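Local coordinates for protein transcriptional regulator (Corynebacterium diphtheriae, PDB 3LMM) that is of uncharacterised function but is probably a transcriptional regulator, joining a Schlafen AlbA-type domain to helix-turn-helix family regions, at residues P190-L195 / E261-E266; T182-D187 / E221-Q226; T233-T238 / R312-S317. All blocks are in the same frame, centred on the assembly; numbering follows the deposited sequence.

Contact 1: P190-L195 / E261-E266; sequences PAALAL and EKSCLE
The capping box of Ser263 and Glu266, which starts helix 264-278, packs against Ala191 and Ala192 of helix 190-199 and illustrates how a helix cap can double as a packing surface. Glu266 CG stands anti to the carbonyl carbon (chi1 -74°), the chain extended beyond it. Ser263 N donates to Glu266 OE1 at 2.9 Å, nearly straight (174°), arriving from above the carboxylate plane. Ser263 OG donates to the anti lone pair of Glu266 OE1 at 2.7 Å. In return Glu266 N reaches Ser263 OG only weakly. No hydrogen bond crosses between the segments; the neighbouring helix adds methyl groups instead. Ala192 CB sits 3.4 Å from Ser263 OG, while Ala191 CB lies beside Glu266 OE2, the oxygen that also forms a salt bridge with Arg189. One turn on, Leu195 CD1 rests on the backbone of the second helix, 3.6 Å from Leu265 O, and meets CA and CG of Glu266. Leu265 and Ala192 both continue onto Phe232 of helix 226-232. At least two donors on OE1, and Arg189 at OE2, thus engage both carboxylate oxygens of a buried glutamate, which would probably stabilise its ionised form.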
loop_
_atom_site.group_PDB
_atom_site.type_symbol
_atom_site.label_atom_id
_atom_site.label_comp_id
_atom_site.label_asym_id
_atom_site.label_seq_id
_atom_site.Cartn_x
_atom_site.Cartn_y
_atom_site.Cartn_z
ATOM N N PRO A 190 15.201 -8.286 24.913
ATOM C CA PRO A 190 15.941 -7.037 24.715
ATOM C C PRO A 190 16.529 -6.932 23.311
ATOM O O PRO A 190 16.635 -5.845 22.752
ATOM C CB PRO A 190 17.015 -7.104 25.796
ATOM C CG PRO A 190 17.204 -8.594 25.988
ATOM C CD PRO A 190 15.789 -9.079 26.005
ATOM N N ALA A 191 16.901 -8.077 22.755
ATOM C CA ALA A 191 17.477 -8.131 21.421
ATOM C C ALA A 191 16.486 -7.628 20.380
ATOM O O ALA A 191 16.852 -6.920 19.430
ATOM C CB ALA A 191 17.884 -9.554 21.088
ATOM N N ALA A 192 15.227 -8.012 20.557
ATOM C CA ALA A 192 14.162 -7.618 19.644
ATOM C C ALA A 192 13.913 -6.123 19.785
ATOM O O ALA A 192 13.740 -5.418 18.790
ATOM C CB ALA A 192 12.900 -8.386 19.969
ATOM N N LEU A 193 13.893 -5.652 21.027
ATOM C CA LEU A 193 13.667 -4.249 21.280
ATOM C C LEU A 193 14.813 -3.443 20.721
ATOM O O LEU A 193 14.617 -2.369 20.143
ATOM C CB LEU A 193 13.544 -3.995 22.772
ATOM C CG LEU A 193 12.169 -4.357 23.308
ATOM C CD1 LEU A 193 12.215 -4.489 24.807
ATOM C CD2 LEU A 193 11.168 -3.304 22.879
ATOM N N ALA A 194 16.022 -3.961 20.900
ATOM C CA ALA A 194 17.209 -3.270 20.407
ATOM C C ALA A 194 17.091 -3.071 18.893
ATOM O O ALA A 194 17.420 -2.002 18.369
ATOM C CB ALA A 194 18.442 -4.079 20.738
ATOM N N LEU A 195 16.613 -4.113 18.217
ATOM C CA LEU A 195 16.425 -4.108 16.779
ATOM C C LEU A 195 15.465 -3.034 16.339
ATOM O O LEU A 195 15.715 -2.331 15.366
ATOM C CB LEU A 195 15.877 -5.452 16.335
ATOM C CG LEU A 195 16.920 -6.447 15.886
ATOM C CD1 LEU A 195 16.295 -7.809 15.682
ATOM C CD2 LEU A 195 17.536 -5.928 14.610
ATOM N N GLU A 261 14.279 -19.752 19.412
ATOM C CA GLU A 261 14.062 -18.922 20.590
ATOM C C GLU A 261 14.058 -17.447 20.226
ATOM O O GLU A 261 13.918 -16.596 21.096
ATOM C CB GLU A 261 15.141 -19.172 21.642
ATOM C CG GLU A 261 15.729 -20.568 21.624
ATOM C CD GLU A 261 16.875 -20.675 20.641
ATOM O OE1 GLU A 261 17.799 -19.825 20.721
ATOM O OE2 GLU A 261 16.867 -21.612 19.809
ATOM N N LYS A 262 14.220 -17.142 18.944
ATOM C CA LYS A 262 14.229 -15.752 18.504
ATOM C C LYS A 262 12.848 -15.295 18.053
ATOM O O LYS A 262 12.053 -16.078 17.534
ATOM C CB LYS A 262 15.228 -15.553 17.356
ATOM C CG LYS A 262 16.662 -15.941 17.704
ATOM C CD LYS A 262 17.690 -15.452 16.667
ATOM C CE LYS A 262 19.126 -15.683 17.163
ATOM N NZ LYS A 262 20.174 -14.987 16.354
ATOM N N SER A 263 12.571 -14.018 18.279
ATOM C CA SER A 263 11.309 -13.413 17.892
ATOM C C SER A 263 11.331 -13.238 16.372
ATOM O O SER A 263 12.378 -13.411 15.743
ATOM C CB SER A 263 11.165 -12.057 18.574
ATOM O OG SER A 263 12.257 -11.216 18.261
ATOM N N CYS A 264 10.190 -12.899 15.778
ATOM C CA CYS A 264 10.135 -12.721 14.331
ATOM C C CYS A 264 11.074 -11.621 13.875
ATOM O O CYS A 264 11.715 -11.745 12.839
ATOM C CB CYS A 264 8.716 -12.385 13.881
ATOM S SG CYS A 264 7.616 -13.814 13.744
ATOM N N LEU A 265 11.144 -10.539 14.644
ATOM C CA LEU A 265 12.021 -9.434 14.291
ATOM C C LEU A 265 13.465 -9.927 14.247
ATOM O O LEU A 265 14.244 -9.555 13.359
ATOM C CB LEU A 265 11.908 -8.310 15.313
ATOM C CG LEU A 265 10.574 -7.585 15.368
ATOM C CD1 LEU A 265 10.589 -6.603 16.525
ATOM C CD2 LEU A 265 10.303 -6.874 14.058
ATOM N N GLU A 266 13.818 -10.759 15.223
ATOM C CA GLU A 266 15.156 -11.311 15.298
ATOM C C GLU A 266 15.344 -12.261 14.131
ATOM O O GLU A 266 16.364 -12.223 13.435
ATOM C CB GLU A 266 15.342 -12.047 16.618
ATOM C CG GLU A 266 15.482 -11.107 17.788
ATOM C CD GLU A 266 15.481 -11.824 19.114
ATOM O OE1 GLU A 266 14.390 -12.241 19.572
ATOM O OE2 GLU A 266 16.573 -11.980 19.703
#

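Contact 2: T182-D187 / E221-Q226; sequences TATLGD and EGFLSQ
Ala183 and Leu224 form the close-packed half of a short, weakly bonded strand pairing whose other half, around Thr182, Thr184 and Phe223, is looser. One backbone hydrogen bond crosses between the segments, from Leu224 N to Ala183 O at 2.8 Å, with an angle of 158° at the hydrogen. The same carbonyl oxygen receives a CA-H...O contact from Phe223. Ala183 CB also meets Leu224 CD1 at 4.0 Å. Leu224 CG stands anti to its own carbonyl carbon (chi1 -65°), and the branch beyond it carries CD1 on to Thr184 O.

On the more exposed side, Thr184 and Phe223 lie side by side and point the same way, with Thr184 CG2 4.1 Å from ring atom CE1. The backbone of Thr182 meets the edge of the ring, its C lying 3.8 Å from Phe223 CD1. A water takes over beyond the Leu224-Ala183 bond: it accepts from Leu185 N at 2.9 Å and donates to Gly222 O. Thr184 N turns instead to its own segment and binds Asp187 OD1 at 2.8 Å, on the anti side of the carboxylate, while Asp187 N returns a bond to Thr184 O and rounds off the 3-10 turn. Pairing thus gives way to a water bridge and a local turn.

Leu224 faces inward onto Leu212 of helix 208-214, Leu218 and Thr233; Phe223 touches Val180 of strand 180-181; and Ser225 OG caps Gly228 N, where helix 226-232 begins directly after the strand.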
loop_
_atom_site.group_PDB
_atom_site.type_symbol
_atom_site.label_atom_id
_atom_site.label_comp_id
_atom_site.label_asym_id
_atom_site.label_seq_id
_atom_site.Cartn_x
_atom_site.Cartn_y
_atom_site.Cartn_z
ATOM N N THR A 182 -1.444 -13.462 27.129
ATOM C CA THR A 182 -0.967 -13.513 28.505
ATOM C C THR A 182 0.473 -13.048 28.638
ATOM O O THR A 182 1.042 -13.058 29.737
ATOM C CB THR A 182 -1.049 -14.924 29.041
ATOM O OG1 THR A 182 -0.324 -15.802 28.176
ATOM C CG2 THR A 182 -2.493 -15.368 29.113
ATOM N N ALA A 183 1.052 -12.640 27.509
ATOM C CA ALA A 183 2.430 -12.170 27.446
ATOM C C ALA A 183 2.516 -10.762 27.986
ATOM O O ALA A 183 1.674 -9.916 27.682
ATOM C CB ALA A 183 2.919 -12.208 26.024
ATOM N N THR A 184 3.543 -10.528 28.793
ATOM C CA THR A 184 3.779 -9.233 29.419
ATOM C C THR A 184 5.123 -8.620 28.986
ATOM O O THR A 184 5.895 -9.245 28.259
ATOM C CB THR A 184 3.737 -9.387 30.957
ATOM O OG1 THR A 184 4.581 -10.474 31.353
ATOM C CG2 THR A 184 2.331 -9.684 31.412
ATOM N N LEU A 185 5.388 -7.394 29.431
ATOM C CA LEU A 185 6.622 -6.703 29.089
ATOM C C LEU A 185 7.852 -7.562 29.380
ATOM O O LEU A 185 8.858 -7.497 28.668
ATOM C CB LEU A 185 6.723 -5.390 29.870
ATOM C CG LEU A 185 8.057 -4.626 29.804
ATOM C CD1 LEU A 185 7.871 -3.298 29.095
ATOM C CD2 LEU A 185 8.579 -4.398 31.227
ATOM N N GLY A 186 7.765 -8.373 30.428
ATOM C CA GLY A 186 8.879 -9.225 30.798
ATOM C C GLY A 186 9.182 -10.320 29.794
ATOM O O GLY A 186 10.219 -10.980 29.887
ATOM N N ASP A 187 8.283 -10.520 28.835
ATOM C CA ASP A 187 8.462 -11.554 27.823
ATOM C C ASP A 187 9.141 -11.007 26.571
ATOM O O ASP A 187 9.579 -11.770 25.716
ATOM C CB ASP A 187 7.105 -12.169 27.455
ATOM C CG ASP A 187 6.478 -12.962 28.599
ATOM O OD1 ASP A 187 5.282 -12.725 28.901
ATOM O OD2 ASP A 187 7.174 -13.825 29.188
ATOM N N GLU A 221 -3.146 -2.995 30.645
ATOM C CA GLU A 221 -2.984 -3.844 31.818
ATOM C C GLU A 221 -1.561 -4.354 31.805
ATOM O O GLU A 221 -1.102 -4.959 32.771
ATOM C CB GLU A 221 -3.930 -5.041 31.786
ATOM C CG GLU A 221 -5.205 -4.865 32.590
ATOM C CD GLU A 221 -6.206 -3.973 31.892
ATOM O OE1 GLU A 221 -6.584 -4.290 30.739
ATOM O OE2 GLU A 221 -6.632 -2.963 32.496
ATOM N N GLY A 222 -0.875 -4.119 30.691
ATOM C CA GLY A 222 0.508 -4.548 30.561
ATOM C C GLY A 222 0.650 -5.825 29.761
ATOM O O GLY A 222 1.644 -6.542 29.889
ATOM N N PHE A 223 -0.348 -6.112 28.933
ATOM C CA PHE A 223 -0.327 -7.318 28.112
ATOM C C PHE A 223 0.012 -7.016 26.656
ATOM O O PHE A 223 -0.299 -5.945 26.155
ATOM C CB PHE A 223 -1.682 -8.025 28.203
ATOM C CG PHE A 223 -1.918 -8.706 29.519
ATOM C CD1 PHE A 223 -1.404 -9.975 29.754
ATOM C CD2 PHE A 223 -2.630 -8.074 30.534
ATOM C CE1 PHE A 223 -1.594 -10.601 30.978
ATOM C CE2 PHE A 223 -2.823 -8.699 31.765
ATOM C CZ PHE A 223 -2.303 -9.966 31.983
ATOM N N LEU A 224 0.667 -7.952 25.982
ATOM C CA LEU A 224 1.017 -7.743 24.590
ATOM C C LEU A 224 -0.077 -8.317 23.722
ATOM O O LEU A 224 -0.725 -9.292 24.097
ATOM C CB LEU A 224 2.320 -8.452 24.250
ATOM C CG LEU A 224 3.597 -7.974 24.924
ATOM C CD1 LEU A 224 4.716 -8.928 24.563
ATOM C CD2 LEU A 224 3.913 -6.557 24.477
ATOM N N SER A 225 -0.298 -7.712 22.564
ATOM C CA SER A 225 -1.306 -8.236 21.661
ATOM C C SER A 225 -0.692 -9.442 21.001
ATOM O O SER A 225 0.465 -9.781 21.244
ATOM C CB SER A 225 -1.679 -7.209 20.593
ATOM O OG SER A 225 -0.561 -6.851 19.797
ATOM N N GLN A 226 -1.469 -10.077 20.144
ATOM C CA GLN A 226 -0.990 -11.250 19.441
ATOM C C GLN A 226 0.127 -10.855 18.456
ATOM O O GLN A 226 1.086 -11.599 18.260
ATOM C CB GLN A 226 -2.162 -11.913 18.709
ATOM C CG GLN A 226 -1.941 -13.374 18.343
ATOM C CD GLN A 226 -1.831 -14.273 19.554
ATOM O OE1 GLN A 226 -2.768 -14.384 20.345
ATOM N NE2 GLN A 226 -0.684 -14.934 19.700
HETATM O O HOH W 1 4.135 -6.315 31.799
#

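Contact 3: T233-T238 / R312-S317; sequences TSLDRT and RDWNRS
Arg237 runs extended from CG to NE (chi3 168°), bringing NE up to the carbonyl of Ser317, while Trp314 holds CG anti to its carbonyl carbon, with chi2 of 132° setting the indole so that CZ3 meets Leu235. Across this contact the guanidinium bonds to main-chain carbonyls. NH1 of Arg237 donates to Arg316 O at 3.1 Å, with an angle of 142° at the hydrogen and the oxygen tilted out of the guanidinium plane; NE makes a weak bond of 3.3 Å to Ser317 O. Arg312 NH2 also reaches Ser317 O weakly, so two arginines converge on one carbonyl. Their like charges come close, with Arg237 NH1 over one face of the Arg312 guanidinium and 4.4 Å from its NH2, a repulsion that the shared carbonyl may partly offset. Leu235 crosses Trp314 at about a right angle, CD1 standing 3.8 Å from CZ3. One face of the indole carries Arg312 CD over its centre, and Trp314 NE1 is held by Met309 O. Such bonding of an arginine to loop carbonyls here joins two helix-to-strand connections, leading into the neighbouring parallel strands 240-245 and 320-325 of the six-stranded mixed sheet.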
loop_
_atom_site.group_PDB
_atom_site.type_symbol
_atom_site.label_atom_id
_atom_site.label_comp_id
_atom_site.label_asym_id
_atom_site.label_seq_id
_atom_site.Cartn_x
_atom_site.Cartn_y
_atom_site.Cartn_z
ATOM N N THR A 233 8.591 -11.494 21.066
ATOM C CA THR A 233 8.690 -12.691 21.893
ATOM C C THR A 233 9.069 -13.900 21.056
ATOM O O THR A 233 8.578 -14.067 19.936
ATOM C CB THR A 233 7.337 -12.984 22.568
ATOM O OG1 THR A 233 7.174 -12.119 23.700
ATOM C CG2 THR A 233 7.242 -14.441 22.994
ATOM N N SER A 234 9.925 -14.759 21.598
ATOM C CA SER A 234 10.325 -15.952 20.859
ATOM C C SER A 234 9.121 -16.837 20.573
ATOM O O SER A 234 8.339 -17.134 21.477
ATOM C CB SER A 234 11.400 -16.740 21.629
ATOM O OG SER A 234 11.081 -16.978 22.989
ATOM N N LEU A 235 8.962 -17.251 19.319
ATOM C CA LEU A 235 7.826 -18.098 18.985
ATOM C C LEU A 235 8.238 -19.564 18.953
ATOM O O LEU A 235 7.651 -20.379 18.241
ATOM C CB LEU A 235 7.190 -17.693 17.641
ATOM C CG LEU A 235 7.896 -18.103 16.344
ATOM C CD1 LEU A 235 7.085 -17.654 15.148
ATOM C CD2 LEU A 235 9.287 -17.499 16.335
ATOM N N ASP A 236 9.252 -19.886 19.744
ATOM C CA ASP A 236 9.763 -21.242 19.859
ATOM C C ASP A 236 9.585 -22.081 18.597
ATOM O O ASP A 236 9.082 -23.204 18.654
ATOM C CB ASP A 236 9.094 -21.949 21.044
ATOM C CG ASP A 236 9.148 -21.131 22.323
ATOM O OD1 ASP A 236 8.141 -20.464 22.659
ATOM O OD2 ASP A 236 10.205 -21.145 22.992
ATOM N N ARG A 237 9.984 -21.522 17.460
ATOM C CA ARG A 237 9.907 -22.227 16.186
ATOM C C ARG A 237 10.433 -21.360 15.061
ATOM O O ARG A 237 10.488 -20.142 15.174
ATOM C CB ARG A 237 8.475 -22.676 15.881
ATOM C CG ARG A 237 7.629 -21.785 14.991
ATOM C CD ARG A 237 6.635 -22.682 14.282
ATOM N NE ARG A 237 5.538 -22.020 13.579
ATOM C CZ ARG A 237 4.652 -21.209 14.152
ATOM N NH1 ARG A 237 3.678 -20.668 13.423
ATOM N NH2 ARG A 237 4.752 -20.916 15.449
ATOM N N THR A 238 10.840 -22.000 13.979
ATOM C CA THR A 238 11.373 -21.271 12.859
ATOM C C THR A 238 10.263 -20.611 12.083
ATOM O O THR A 238 9.282 -21.253 11.703
ATOM C CB THR A 238 12.165 -22.201 11.968
ATOM O OG1 THR A 238 13.309 -22.655 12.697
ATOM C CG2 THR A 238 12.613 -21.492 10.706
ATOM N N ARG A 312 1.904 -14.028 5.887
ATOM C CA ARG A 312 2.095 -15.469 6.096
ATOM C C ARG A 312 0.822 -16.018 6.721
ATOM O O ARG A 312 -0.048 -15.255 7.138
ATOM C CB ARG A 312 3.248 -15.640 7.073
ATOM C CG ARG A 312 3.559 -17.038 7.472
ATOM C CD ARG A 312 4.569 -16.984 8.585
ATOM N NE ARG A 312 5.190 -18.269 8.879
ATOM C CZ ARG A 312 4.533 -19.410 9.046
ATOM N NH1 ARG A 312 3.207 -19.442 8.941
ATOM N NH2 ARG A 312 5.215 -20.513 9.332
ATOM N N ASP A 313 0.690 -17.333 6.803
ATOM C CA ASP A 313 -0.511 -17.849 7.435
ATOM C C ASP A 313 -0.341 -17.776 8.968
ATOM O O ASP A 313 -1.314 -17.598 9.695
ATOM C CB ASP A 313 -0.809 -19.280 6.988
ATOM C CG ASP A 313 -2.211 -19.737 7.389
ATOM O OD1 ASP A 313 -2.893 -20.395 6.574
ATOM O OD2 ASP A 313 -2.642 -19.448 8.521
ATOM N N TRP A 314 0.887 -17.888 9.462
ATOM C CA TRP A 314 1.138 -17.796 10.901
ATOM C C TRP A 314 0.396 -18.777 11.760
ATOM O O TRP A 314 0.708 -18.946 12.942
ATOM C CB TRP A 314 0.856 -16.387 11.423
ATOM C CG TRP A 314 1.962 -15.465 11.125
ATOM C CD1 TRP A 314 1.860 -14.222 10.584
ATOM C CD2 TRP A 314 3.359 -15.713 11.298
ATOM N NE1 TRP A 314 3.104 -13.684 10.391
ATOM C CE2 TRP A 314 4.046 -14.584 10.815
ATOM C CE3 TRP A 314 4.100 -16.796 11.786
ATOM C CZ2 TRP A 314 5.443 -14.488 10.838
ATOM C CZ3 TRP A 314 5.484 -16.706 11.804
ATOM C CH2 TRP A 314 6.143 -15.565 11.322
ATOM N N ASN A 315 -0.608 -19.416 11.186
ATOM C CA ASN A 315 -1.348 -20.402 11.939
ATOM C C ASN A 315 -0.776 -21.746 11.520
ATOM O O ASN A 315 -1.013 -22.757 12.178
ATOM C CB ASN A 315 -2.840 -20.332 11.620
ATOM C CG ASN A 315 -3.637 -21.412 12.338
ATOM O OD1 ASN A 315 -4.256 -22.259 11.700
ATOM N ND2 ASN A 315 -3.618 -21.385 13.672
ATOM N N ARG A 316 -0.010 -21.741 10.427
ATOM C CA ARG A 316 0.612 -22.959 9.935
ATOM C C ARG A 316 1.978 -23.160 10.564
ATOM O O ARG A 316 2.607 -22.205 11.015
ATOM C CB ARG A 316 0.724 -22.940 8.412
ATOM C CG ARG A 316 -0.479 -23.550 7.716
ATOM C CD ARG A 316 -0.898 -22.697 6.533
ATOM N NE ARG A 316 -1.050 -23.441 5.279
ATOM C CZ ARG A 316 -0.201 -24.377 4.859
ATOM N NH1 ARG A 316 0.865 -24.712 5.583
ATOM N NH2 ARG A 316 -0.406 -24.961 3.695
ATOM N N SER A 317 2.433 -24.408 10.604
ATOM C CA SER A 317 3.719 -24.723 11.212
ATOM C C SER A 317 4.876 -24.380 10.303
ATOM O O SER A 317 5.713 -23.530 10.622
ATOM C CB SER A 317 3.774 -26.206 11.560
ATOM O OG SER A 317 2.750 -26.550 12.481
#

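Overall arrangement
From the N terminus, the chain enters contact 2 at 182-187 and contact 1 at 190-195, almost without a break. Contact 2 closes first, at 221-226, around a loop that includes helices 190-199 and 208-214. Contact 3 then opens at 233-238, just past helix 226-232; contact 1 closes at 261-266 and contact 3 at 312-317. Contact 1 therefore crosses both others, whereas contacts 2 and 3 lie in series. Their centres are about 14 to 17 Å apart. Cys264 packs on Trp314, and Asp187 O weakly meets Thr233 OG1. Together the three contacts tie the helical region after strand 183-184 to helix 264-278 and the loops before strands 240-245 and 320-325 of the six-stranded mixed sheet.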